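Local coordinates for phosphonopyruvate hydrolase (Variovorax sp., PDB 2HJP), which hydrolyses the carbon-phosphorus bond of phosphonopyruvate to give pyruvate and phosphate, using a divalent metal ion such as magnesium, cobalt or manganese, at residues M20-H23 with V27-L30; F44-S49 with N56-S61; E65-I70 with L78-D83; T84-A89 with H93-Q98. All coordinates share one frame; numbering follows the deposited sequence.

Contact 1 of 4, residues M20-H23 with V27-L30; sequences MAAH and VAKL. With NA (sodium ion), chain D.
V27 lays its two methyl branches over A22 and H23. With chi1 at 164°, CG1 is anti to the backbone N and beside V27's own carbonyl carbon, and it drops onto the turn after the strand, V27 CG1 sitting 3.6 Å from A22 CA. The other branch takes the imidazole: V27 CG2 stands 4.0 Å from the centroid of the H23 ring, 27° off the ring normal, a CH-pi contact over one face. The ring is presented because H23 holds CG between its backbone N and carbonyl carbon (chi1 46°), and a hydrogen bond from ND1 to E45 fixes its rotation. This is the first strand-to-helix step of the eight-stranded TIM barrel, in the beta-alpha-beta unit made by strand 17-21, helix 25-34 and strand 38-41. One residue on, A28 closes against the same alanine, with A28 CB and A22 CB 3.8 Å apart; two such small groups let the backbones come near, A22 CA to A28 CA being 5.1 Å. Beyond A28 the side chains face elsewhere: L30 packs on F250 of the second subunit, which V27 also touches. In the loop after the strand, H23 O binds a sodium ion at 2.7 Å.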
loop_
_atom_site.group_PDB
_atom_site.type_symbol
_atom_site.label_atom_id
_atom_site.label_comp_id
_atom_site.label_asym_id
_atom_site.label_seq_id
_atom_site.Cartn_x
_atom_site.Cartn_y
_atom_site.Cartn_z
ATOM N N MET A 20 1.136 -23.850 10.112
ATOM C CA MET A 20 1.753 -23.999 8.756
ATOM C C MET A 20 1.997 -22.651 8.063
ATOM O O MET A 20 1.145 -21.707 8.064
ATOM C CB MET A 20 0.814 -24.837 7.862
ATOM C CG MET A 20 1.236 -24.927 6.360
ATOM S SD MET A 20 2.915 -25.570 6.183
ATOM C CE MET A 20 2.641 -27.352 6.553
ATOM N N ALA A 21 3.163 -22.578 7.448
ATOM C CA ALA A 21 3.524 -21.399 6.698
ATOM C C ALA A 21 2.514 -21.102 5.563
ATOM O O ALA A 21 1.931 -22.020 4.955
ATOM C CB ALA A 21 4.914 -21.631 6.058
ATOM N N ALA A 22 2.345 -19.818 5.254
ATOM C CA ALA A 22 1.518 -19.410 4.149
ATOM C C ALA A 22 2.108 -18.127 3.582
ATOM O O ALA A 22 2.502 -17.250 4.353
ATOM C CB ALA A 22 0.048 -19.158 4.562
ATOM N N HIS A 23 2.185 -18.024 2.249
ATOM C CA HIS A 23 2.711 -16.788 1.609
ATOM C C HIS A 23 1.553 -15.936 1.003
ATOM O O HIS A 23 1.777 -14.849 0.423
ATOM C CB HIS A 23 3.799 -17.123 0.554
ATOM C CG HIS A 23 3.439 -18.242 -0.376
ATOM N ND1 HIS A 23 3.615 -19.584 -0.049
ATOM C CD2 HIS A 23 2.968 -18.225 -1.643
ATOM C CE1 HIS A 23 3.263 -20.332 -1.085
ATOM N NE2 HIS A 23 2.860 -19.530 -2.058
ATOM N N VAL A 27 -3.229 -19.953 0.190
ATOM C CA VAL A 27 -2.455 -21.005 0.833
ATOM C C VAL A 27 -2.882 -21.111 2.316
ATOM O O VAL A 27 -2.980 -22.217 2.865
ATOM C CB VAL A 27 -0.939 -20.659 0.763
ATOM C CG1 VAL A 27 -0.167 -21.525 1.756
ATOM C CG2 VAL A 27 -0.442 -20.823 -0.751
ATOM N N ALA A 28 -3.133 -19.972 2.970
ATOM C CA ALA A 28 -3.573 -20.030 4.401
ATOM C C ALA A 28 -4.897 -20.770 4.477
ATOM O O ALA A 28 -5.154 -21.572 5.409
ATOM C CB ALA A 28 -3.694 -18.601 4.989
ATOM N N LYS A 29 -5.801 -20.470 3.529
ATOM C CA LYS A 29 -7.081 -21.181 3.504
ATOM C C LYS A 29 -6.857 -22.692 3.317
ATOM O O LYS A 29 -7.539 -23.520 3.971
ATOM C CB LYS A 29 -7.982 -20.611 2.402
ATOM C CG LYS A 29 -9.403 -21.235 2.306
ATOM C CD LYS A 29 -10.263 -20.358 1.346
ATOM C CE LYS A 29 -11.745 -20.703 1.393
ATOM N NZ LYS A 29 -12.526 -19.810 0.469
ATOM N N LEU A 30 -5.897 -23.090 2.473
ATOM C CA LEU A 30 -5.701 -24.519 2.314
ATOM C C LEU A 30 -5.168 -25.141 3.599
ATOM O O LEU A 30 -5.544 -26.272 3.922
ATOM C CB LEU A 30 -4.785 -24.819 1.135
ATOM C CG LEU A 30 -5.415 -24.429 -0.219
ATOM C CD1 LEU A 30 -4.341 -24.374 -1.306
ATOM C CD2 LEU A 30 -6.535 -25.432 -0.596
HETATM NA NA NA D . 2.957 -13.704 -1.736
#

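Contact 2 of 4, residues F44-S49 with N56-S61; sequences FELSAS and NILSMS. With NA (sodium ion), chain D; PPR (phosphonopyruvate), chain G.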
loop_
_atom_site.group_PDB
_atom_site.type_symbol
_atom_site.label_atom_id
_atom_site.label_comp_id
_atom_site.label_asym_id
_atom_site.label_seq_id
_atom_site.Cartn_x
_atom_site.Cartn_y
_atom_site.Cartn_z
ATOM N N PHE A 44 10.158 -15.570 5.625
ATOM C CA PHE A 44 10.956 -16.253 4.633
ATOM C C PHE A 44 10.048 -16.547 3.417
ATOM O O PHE A 44 10.413 -16.290 2.231
ATOM C CB PHE A 44 11.484 -17.595 5.221
ATOM C CG PHE A 44 12.251 -18.419 4.200
ATOM C CD1 PHE A 44 13.574 -18.116 3.916
ATOM C CD2 PHE A 44 11.612 -19.417 3.476
ATOM C CE1 PHE A 44 14.264 -18.823 2.887
ATOM C CE2 PHE A 44 12.270 -20.108 2.482
ATOM C CZ PHE A 44 13.626 -19.795 2.188
ATOM N N GLU A 45 8.874 -17.103 3.704
ATOM C CA GLU A 45 7.927 -17.395 2.613
ATOM C C GLU A 45 7.472 -16.154 1.861
ATOM O O GLU A 45 7.446 -16.169 0.636
ATOM C CB GLU A 45 6.691 -18.107 3.100
ATOM C CG GLU A 45 6.965 -19.599 3.418
ATOM C CD GLU A 45 5.917 -20.514 2.822
ATOM O OE1 GLU A 45 4.890 -19.967 2.329
ATOM O OE2 GLU A 45 6.109 -21.749 2.858
ATOM N N LEU A 46 7.115 -15.072 2.566
ATOM C CA LEU A 46 6.652 -13.916 1.821
ATOM C C LEU A 46 7.835 -13.302 1.025
ATOM O O LEU A 46 7.672 -12.945 -0.141
ATOM C CB LEU A 46 6.052 -12.883 2.778
ATOM C CG LEU A 46 5.428 -11.701 2.108
ATOM C CD1 LEU A 46 4.313 -12.140 1.200
ATOM C CD2 LEU A 46 4.925 -10.765 3.170
ATOM N N SER A 47 9.021 -13.180 1.618
ATOM C CA SER A 47 10.126 -12.617 0.836
ATOM C C SER A 47 10.460 -13.571 -0.332
ATOM O O SER A 47 10.783 -13.137 -1.418
ATOM C CB SER A 47 11.384 -12.350 1.735
ATOM O OG SER A 47 11.761 -13.606 2.264
ATOM N N ALA A 48 10.396 -14.880 -0.119
ATOM C CA ALA A 48 10.714 -15.799 -1.222
ATOM C C ALA A 48 9.702 -15.581 -2.354
ATOM O O ALA A 48 10.064 -15.586 -3.551
ATOM C CB ALA A 48 10.686 -17.274 -0.731
ATOM N N SER A 49 8.435 -15.365 -2.010
ATOM C CA SER A 49 7.411 -15.187 -3.048
ATOM C C SER A 49 7.634 -13.893 -3.883
ATOM O O SER A 49 7.219 -13.799 -5.034
ATOM C CB SER A 49 6.009 -15.227 -2.418
ATOM O OG SER A 49 5.719 -14.041 -1.730
ATOM N N ASN A 56 15.587 -8.787 5.868
ATOM C CA ASN A 56 14.945 -7.493 6.124
ATOM C C ASN A 56 14.935 -6.593 4.881
ATOM O O ASN A 56 15.045 -5.360 4.955
ATOM C CB ASN A 56 15.618 -6.758 7.288
ATOM C CG ASN A 56 16.008 -7.696 8.457
ATOM O OD1 ASN A 56 17.177 -8.147 8.588
ATOM N ND2 ASN A 56 15.048 -7.989 9.301
ATOM N N ILE A 57 14.780 -7.200 3.727
ATOM C CA ILE A 57 14.736 -6.382 2.533
ATOM C C ILE A 57 13.320 -6.062 2.205
ATOM O O ILE A 57 13.006 -4.973 1.811
ATOM C CB ILE A 57 15.408 -7.113 1.363
ATOM C CG1 ILE A 57 16.915 -7.102 1.614
ATOM C CG2 ILE A 57 15.012 -6.420 0.020
ATOM C CD1 ILE A 57 17.721 -8.006 0.690
ATOM N N LEU A 58 12.441 -7.038 2.392
ATOM C CA LEU A 58 11.035 -6.848 2.085
ATOM C C LEU A 58 10.445 -5.771 2.975
ATOM O O LEU A 58 10.721 -5.739 4.169
ATOM C CB LEU A 58 10.309 -8.170 2.337
ATOM C CG LEU A 58 8.870 -8.219 1.878
ATOM C CD1 LEU A 58 8.774 -8.400 0.318
ATOM C CD2 LEU A 58 8.240 -9.354 2.640
ATOM N N SER A 59 9.670 -4.860 2.411
ATOM C CA SER A 59 9.046 -3.819 3.214
ATOM C C SER A 59 8.187 -4.358 4.399
ATOM O O SER A 59 7.506 -5.347 4.281
ATOM C CB SER A 59 8.172 -2.986 2.280
ATOM O OG SER A 59 7.077 -2.378 2.950
ATOM N N MET A 60 8.207 -3.696 5.537
ATOM C CA MET A 60 7.386 -4.166 6.652
ATOM C C MET A 60 5.889 -4.046 6.287
ATOM O O MET A 60 5.084 -4.832 6.707
ATOM C CB MET A 60 7.599 -3.324 7.903
ATOM C CG MET A 60 6.818 -3.891 8.991
ATOM S SD MET A 60 5.806 -2.672 9.669
ATOM C CE MET A 60 6.849 -2.452 10.991
ATOM N N SER A 61 5.551 -2.986 5.553
ATOM C CA SER A 61 4.173 -2.775 5.116
ATOM C C SER A 61 3.640 -3.968 4.238
ATOM O O SER A 61 2.476 -4.427 4.351
ATOM C CB SER A 61 4.156 -1.447 4.364
ATOM O OG SER A 61 2.882 -1.227 3.865
HETATM NA NA NA D . 2.957 -13.704 -1.736
HETATM C C1 PPR G . 10.431 -17.776 8.729
HETATM O O1 PPR G . 9.677 -18.750 8.314
HETATM O "O2'" PPR G . 10.486 -16.688 8.222
HETATM C C2 PPR G . 11.247 -18.106 9.943
HETATM C C3 PPR G . 11.784 -19.310 10.299
HETATM O O2 PPR G . 11.455 -17.049 10.729
HETATM P P PPR G . 13.415 -19.493 9.430
HETATM O O1P PPR G . 14.283 -18.343 10.013
HETATM O O2P PPR G . 13.115 -19.352 7.913
HETATM O O3P PPR G . 13.920 -20.789 9.862
#
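L46 and L58 have much the same torsions: each swings CG opposite its backbone N (chi1 -175° and -171°) and turns chi2 the same way, which brings the CD2 methyl of each against the other, while L46 CD1 faces the sodium ion. The two side chains cross at about a right angle and meet through these methyls, L46 CD2 to L58 CD2 at 3.6 Å. The same methyl of L58 also reaches the branch point of its partner, L58 CD2 to L46 CG being 3.7 Å, and it lies over the helix backbone at S47. No hydrogen bond crosses between the segments; the contact is apolar and small, and L58 gives the larger share of the buried surface. It ties the short helix 43-49, which follows the second barrel strand, to the linker that leads into helix 60-71 of the TIM barrel. H63 and M66 of that helix press on L46 as well, and S47 lies close to D54, the proposed nucleophile, in the loop between the two segments. Both ends of the short helix have bound groups. At its start, F44 N donates to the carboxylate oxygen O2' of phosphonopyruvate over 2.8 Å, with an N-H...O angle of 151°. Toward its other end, S49 turns its hydroxyl back on the helix: S49 OG donates to L46 O at 2.7 Å. The same S49 OG binds a sodium ion at 2.8 Å, as does the carbonyl O of H23.

Contact 3 of 4, residues E65-I70 with L78-D83; sequences EMMRAI and LIADID. With MG (magnesium ion), chain C; PPR (phosphonopyruvate), chain G.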
loop_
_atom_site.group_PDB
_atom_site.type_symbol
_atom_site.label_atom_id
_atom_site.label_comp_id
_atom_site.label_asym_id
_atom_site.label_seq_id
_atom_site.Cartn_x
_atom_site.Cartn_y
_atom_site.Cartn_z
ATOM N N GLU A 65 0.428 -5.905 5.623
ATOM C CA GLU A 65 -0.814 -6.022 4.821
ATOM C C GLU A 65 -1.150 -7.488 4.447
ATOM O O GLU A 65 -2.308 -7.849 4.384
ATOM C CB GLU A 65 -0.736 -5.115 3.577
ATOM C CG GLU A 65 -0.695 -3.652 4.015
ATOM C CD GLU A 65 -1.862 -3.293 5.050
ATOM O OE1 GLU A 65 -3.062 -3.633 4.866
ATOM O OE2 GLU A 65 -1.600 -2.610 6.032
ATOM N N MET A 66 -0.130 -8.307 4.208
ATOM C CA MET A 66 -0.361 -9.708 3.927
ATOM C C MET A 66 -0.962 -10.338 5.188
ATOM O O MET A 66 -1.776 -11.235 5.054
ATOM C CB MET A 66 0.968 -10.444 3.558
ATOM C CG MET A 66 0.733 -11.958 3.224
ATOM S SD MET A 66 -0.680 -12.217 2.089
ATOM C CE MET A 66 0.159 -11.689 0.531
ATOM N N MET A 67 -0.539 -9.932 6.390
ATOM C CA MET A 67 -1.099 -10.549 7.602
ATOM C C MET A 67 -2.564 -10.190 7.691
ATOM O O MET A 67 -3.401 -11.032 8.040
ATOM C CB MET A 67 -0.378 -10.124 8.898
ATOM C CG MET A 67 1.118 -10.540 8.976
ATOM S SD MET A 67 1.409 -12.330 8.692
ATOM C CE MET A 67 1.979 -12.383 7.011
ATOM N N ARG A 68 -2.889 -8.928 7.410
ATOM C CA ARG A 68 -4.297 -8.488 7.420
ATOM C C ARG A 68 -5.177 -9.323 6.491
ATOM O O ARG A 68 -6.273 -9.782 6.866
ATOM C CB ARG A 68 -4.433 -7.020 6.965
ATOM C CG ARG A 68 -5.644 -6.352 7.596
ATOM C CD ARG A 68 -5.902 -4.952 6.950
ATOM N NE ARG A 68 -4.667 -4.155 7.149
ATOM C CZ ARG A 68 -4.272 -3.654 8.320
ATOM N NH1 ARG A 68 -5.013 -3.810 9.459
ATOM N NH2 ARG A 68 -3.067 -3.064 8.382
ATOM N N ALA A 69 -4.698 -9.478 5.266
ATOM C CA ALA A 69 -5.407 -10.234 4.279
ATOM C C ALA A 69 -5.558 -11.721 4.723
ATOM O O ALA A 69 -6.607 -12.300 4.561
ATOM C CB ALA A 69 -4.617 -10.120 2.898
ATOM N N ILE A 70 -4.499 -12.325 5.256
ATOM C CA ILE A 70 -4.631 -13.722 5.720
ATOM C C ILE A 70 -5.632 -13.834 6.899
ATOM O O ILE A 70 -6.481 -14.701 6.925
ATOM C CB ILE A 70 -3.266 -14.287 6.198
ATOM C CG1 ILE A 70 -2.358 -14.536 4.974
ATOM C CG2 ILE A 70 -3.513 -15.607 7.089
ATOM C CD1 ILE A 70 -0.917 -14.889 5.315
ATOM N N LEU A 78 -3.471 -16.700 13.605
ATOM C CA LEU A 78 -2.350 -16.354 12.734
ATOM C C LEU A 78 -1.229 -15.915 13.681
ATOM O O LEU A 78 -1.449 -15.046 14.552
ATOM C CB LEU A 78 -2.730 -15.149 11.833
ATOM C CG LEU A 78 -1.540 -14.495 11.125
ATOM C CD1 LEU A 78 -0.829 -15.532 10.251
ATOM C CD2 LEU A 78 -2.085 -13.268 10.263
ATOM N N ILE A 79 -0.059 -16.520 13.512
ATOM C CA ILE A 79 1.127 -16.204 14.261
ATOM C C ILE A 79 1.953 -15.438 13.225
ATOM O O ILE A 79 2.362 -16.027 12.200
ATOM C CB ILE A 79 1.876 -17.480 14.630
ATOM C CG1 ILE A 79 0.980 -18.406 15.454
ATOM C CG2 ILE A 79 3.199 -17.107 15.334
ATOM C CD1 ILE A 79 -0.028 -19.210 14.644
ATOM N N ALA A 80 2.188 -14.143 13.464
ATOM C CA ALA A 80 2.975 -13.345 12.525
ATOM C C ALA A 80 4.465 -13.228 12.890
ATOM O O ALA A 80 4.810 -12.969 14.052
ATOM C CB ALA A 80 2.350 -11.924 12.422
ATOM N N ASP A 81 5.331 -13.390 11.878
ATOM C CA ASP A 81 6.771 -13.240 12.013
ATOM C C ASP A 81 7.138 -11.722 11.912
ATOM O O ASP A 81 6.934 -11.113 10.868
ATOM C CB ASP A 81 7.440 -14.001 10.857
ATOM C CG ASP A 81 8.956 -13.962 10.895
ATOM O OD1 ASP A 81 9.567 -13.308 11.777
ATOM O OD2 ASP A 81 9.543 -14.612 9.993
ATOM N N ILE A 82 7.649 -11.100 12.978
ATOM C CA ILE A 82 8.024 -9.678 12.850
ATOM C C ILE A 82 9.531 -9.484 12.904
ATOM O O ILE A 82 10.045 -8.424 13.309
ATOM C CB ILE A 82 7.279 -8.773 13.899
ATOM C CG1 ILE A 82 7.629 -9.191 15.326
ATOM C CG2 ILE A 82 5.766 -8.917 13.662
ATOM C CD1 ILE A 82 7.232 -8.187 16.404
ATOM N N ASP A 83 10.243 -10.521 12.477
ATOM C CA ASP A 83 11.705 -10.495 12.400
ATOM C C ASP A 83 12.317 -9.971 13.692
ATOM O O ASP A 83 12.108 -10.608 14.732
ATOM C CB ASP A 83 12.158 -9.642 11.205
ATOM C CG ASP A 83 11.904 -10.341 9.812
ATOM O OD1 ASP A 83 12.448 -9.794 8.805
ATOM O OD2 ASP A 83 11.165 -11.387 9.683
HETATM MG MG MG C . 11.448 -15.291 9.516
HETATM C C1 PPR G . 10.431 -17.776 8.729
HETATM O O1 PPR G . 9.677 -18.750 8.314
HETATM O "O2'" PPR G . 10.486 -16.688 8.222
HETATM C C2 PPR G . 11.247 -18.106 9.943
HETATM C C3 PPR G . 11.784 -19.310 10.299
HETATM O O2 PPR G . 11.455 -17.049 10.729
HETATM P P PPR G . 13.415 -19.493 9.430
HETATM O O1P PPR G . 14.283 -18.343 10.013
HETATM O O2P PPR G . 13.115 -19.352 7.913
HETATM O O3P PPR G . 13.920 -20.789 9.862
HETATM O O HOH W 1 12.143 -14.185 11.186
HETATM O O HOH W 2 11.673 -13.643 8.190
HETATM O O HOH W 3 13.404 -15.757 8.912
#
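Between M67 and I70 of the helix and L78 and A80 of the strand the packing is apolar, and the flat groups sit outside it. At the edge of the R68 guanidinium, in its plane, lies the carboxylate of E65: NE and NH2 grip one oxygen each, R68 NE to E65 OE1 at 2.8 Å and almost straight (179°), in a side-on salt bridge on the syn sides. The D81 carboxylate is met from above its plane by the backbone N of D83, which bonds to OD1 and makes an Asx turn, while OD2 also accepts from G43 N.

Helix and strand run antiparallel (173°), as consecutive elements of a TIM barrel do. L78 makes most of the contact from the strand: its CD2 lies 3.4 Å from M67 O, and its CD1 is 4.1 Å from I70 CG2. M67, bent at chi2 and chi3, brings its sulfur against A80, with M67 SD 3.9 Å from A80 CB.

At the strand's end D81 OD2 binds magnesium at 2.1 Å, the one protein atom in a shell of six. Three waters and two substrate oxygens, O2' and O2, complete it. Water 2 donates to D83 OD2, so D83 acts in the second shell. Chelation through the carboxylate and the C2 oxygen probably polarises the C2 carbonyl group and would help stabilise charge building up there as the carbon-phosphorus bond breaks.

Contact 4 of 4, residues T84-A89 with H93-Q98; sequences TGFGNA and HYVVPQ
F86 turns the edge of its ring to V95, the two side chains crossing at about a right angle. The valine's fork meets the ring near its plane, with V95 CG1 4.1 Å from F86 CD2 and V95 CG2 scarcely farther from the same atom. F86 reaches this position from a left-handed backbone conformation, its CG held opposite the carbonyl carbon at chi1 -55°, which puts the edge of the ring at V95. Glycines flank it: G85 and G87 both have backbone angles at which a CB would collide with the preceding carbonyl oxygen, and the loop can turn there.

The loop follows the third strand of the TIM barrel, 78-81, and leads into helix 89-102; the contact lays this entry loop against the first two turns of its own helix. N88 is the N-cap, its OD1 taking a hydrogen bond from N91 N, while ND2 bonds to the backbone O of K116 of the third subunit. The first helical turn then closes with H93 N donating to A89 O at 3.0 Å and 161°; beside it H93 CB lies 3.6 Å from A89 O. H93 sends its imidazole off from the loop, toward A144 of helix 131-144 and V284 of the fourth subunit. Farther along the helix kinks: P97 has no N-H to give, and neither its N nor that of Q98 makes the regular helical bond to the turn before, Q98 N bonding only weakly, to V95 O.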
loop_
_atom_site.group_PDB
_atom_site.type_symbol
_atom_site.label_atom_id
_atom_site.label_comp_id
_atom_site.label_asym_id
_atom_site.label_seq_id
_atom_site.Cartn_x
_atom_site.Cartn_y
_atom_site.Cartn_z
ATOM N N THR A 84 13.070 -8.850 13.635
ATOM C CA THR A 84 13.634 -8.327 14.858
ATOM C C THR A 84 12.838 -7.159 15.415
ATOM O O THR A 84 13.364 -6.363 16.176
ATOM C CB THR A 84 15.110 -7.844 14.706
ATOM O OG1 THR A 84 15.176 -6.799 13.739
ATOM C CG2 THR A 84 15.981 -8.950 14.303
ATOM N N GLY A 85 11.580 -7.038 15.021
ATOM C CA GLY A 85 10.749 -5.944 15.505
ATOM C C GLY A 85 10.840 -4.693 14.669
ATOM O O GLY A 85 10.305 -3.632 15.034
ATOM N N PHE A 86 11.534 -4.811 13.538
ATOM C CA PHE A 86 11.738 -3.660 12.641
ATOM C C PHE A 86 12.380 -2.458 13.317
ATOM O O PHE A 86 12.095 -1.339 12.947
ATOM C CB PHE A 86 10.421 -3.204 12.018
ATOM C CG PHE A 86 9.715 -4.292 11.304
ATOM C CD1 PHE A 86 10.268 -4.817 10.128
ATOM C CD2 PHE A 86 8.594 -4.903 11.858
ATOM C CE1 PHE A 86 9.728 -5.954 9.530
ATOM C CE2 PHE A 86 8.037 -6.020 11.273
ATOM C CZ PHE A 86 8.604 -6.569 10.090
ATOM N N GLY A 87 13.259 -2.667 14.286
ATOM C CA GLY A 87 13.877 -1.526 14.929
ATOM C C GLY A 87 14.114 -1.824 16.391
ATOM O O GLY A 87 14.239 -2.994 16.758
ATOM N N ASN A 88 14.173 -0.801 17.230
ATOM C CA ASN A 88 14.435 -1.047 18.630
ATOM C C ASN A 88 13.097 -1.139 19.383
ATOM O O ASN A 88 12.033 -1.152 18.794
ATOM C CB ASN A 88 15.299 0.093 19.212
ATOM C CG ASN A 88 14.644 1.467 19.061
ATOM O OD1 ASN A 88 13.407 1.594 18.892
ATOM N ND2 ASN A 88 15.471 2.512 19.105
ATOM N N ALA A 89 13.154 -1.131 20.707
ATOM C CA ALA A 89 11.923 -1.243 21.511
ATOM C C ALA A 89 10.919 -0.167 21.188
ATOM O O ALA A 89 9.707 -0.383 21.319
ATOM C CB ALA A 89 12.251 -1.226 23.056
ATOM N N HIS A 93 7.055 -1.009 20.073
ATOM C CA HIS A 93 5.847 -0.390 20.656
ATOM C C HIS A 93 4.847 0.125 19.667
ATOM O O HIS A 93 3.639 0.039 19.881
ATOM C CB HIS A 93 6.285 0.775 21.554
ATOM C CG HIS A 93 5.201 1.261 22.434
ATOM N ND1 HIS A 93 4.988 0.750 23.693
ATOM C CD2 HIS A 93 4.273 2.219 22.246
ATOM C CE1 HIS A 93 3.977 1.389 24.243
ATOM N NE2 HIS A 93 3.529 2.287 23.393
ATOM N N TYR A 94 5.349 0.660 18.559
ATOM C CA TYR A 94 4.497 1.207 17.526
ATOM C C TYR A 94 4.035 0.137 16.540
ATOM O O TYR A 94 2.967 0.242 15.970
ATOM C CB TYR A 94 5.214 2.345 16.737
ATOM C CG TYR A 94 5.285 3.656 17.525
ATOM C CD1 TYR A 94 4.226 4.573 17.499
ATOM C CD2 TYR A 94 6.376 3.947 18.312
ATOM C CE1 TYR A 94 4.266 5.780 18.270
ATOM C CE2 TYR A 94 6.440 5.155 19.092
ATOM C CZ TYR A 94 5.373 6.067 19.060
ATOM O OH TYR A 94 5.403 7.222 19.840
ATOM N N VAL A 95 4.847 -0.882 16.361
ATOM C CA VAL A 95 4.568 -1.923 15.424
ATOM C C VAL A 95 3.583 -2.988 15.928
ATOM O O VAL A 95 2.713 -3.362 15.213
ATOM C CB VAL A 95 5.943 -2.587 15.026
ATOM C CG1 VAL A 95 5.770 -3.986 14.712
ATOM C CG2 VAL A 95 6.485 -1.874 13.830
ATOM N N VAL A 96 3.712 -3.423 17.175
ATOM C CA VAL A 96 2.843 -4.486 17.723
ATOM C C VAL A 96 1.330 -4.234 17.643
ATOM O O VAL A 96 0.570 -5.085 17.155
ATOM C CB VAL A 96 3.368 -4.878 19.177
ATOM C CG1 VAL A 96 2.308 -5.719 19.929
ATOM C CG2 VAL A 96 4.700 -5.722 18.975
ATOM N N PRO A 97 0.881 -3.039 18.013
ATOM C CA PRO A 97 -0.546 -2.742 17.944
ATOM C C PRO A 97 -1.025 -2.825 16.460
ATOM O O PRO A 97 -2.172 -3.132 16.216
ATOM C CB PRO A 97 -0.650 -1.300 18.529
ATOM C CG PRO A 97 0.589 -1.168 19.379
ATOM C CD PRO A 97 1.656 -1.958 18.630
ATOM N N GLN A 98 -0.154 -2.544 15.493
ATOM C CA GLN A 98 -0.583 -2.685 14.089
ATOM C C GLN A 98 -0.814 -4.132 13.685
ATOM O O GLN A 98 -1.808 -4.423 13.031
ATOM C CB GLN A 98 0.409 -2.055 13.134
ATOM C CG GLN A 98 0.399 -0.556 13.254
ATOM C CD GLN A 98 1.498 0.051 12.418
ATOM O OE1 GLN A 98 2.606 0.387 12.918
ATOM N NE2 GLN A 98 1.230 0.173 11.146
#

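The four contacts follow one another along the first third of the chain and sit on one TIM barrel. Contact 1 belongs to the first strand-helix pair, contact 3 joins helix 60-71 to the third strand, and contact 4 lies on the loop and helix directly after that strand. Contact 2 shares helix 60-71 with contact 3 and a sodium ion with contact 1. Contact 3 is central, its centre about 11 Å from those of contacts 1 and 2 and about 13 Å from contact 4; contacts 1 and 4 are farthest apart, about 24 Å between centres. Contacts 2 and 3 both reach phosphonopyruvate, joining barrel packing to the active site, and all four touch other subunits.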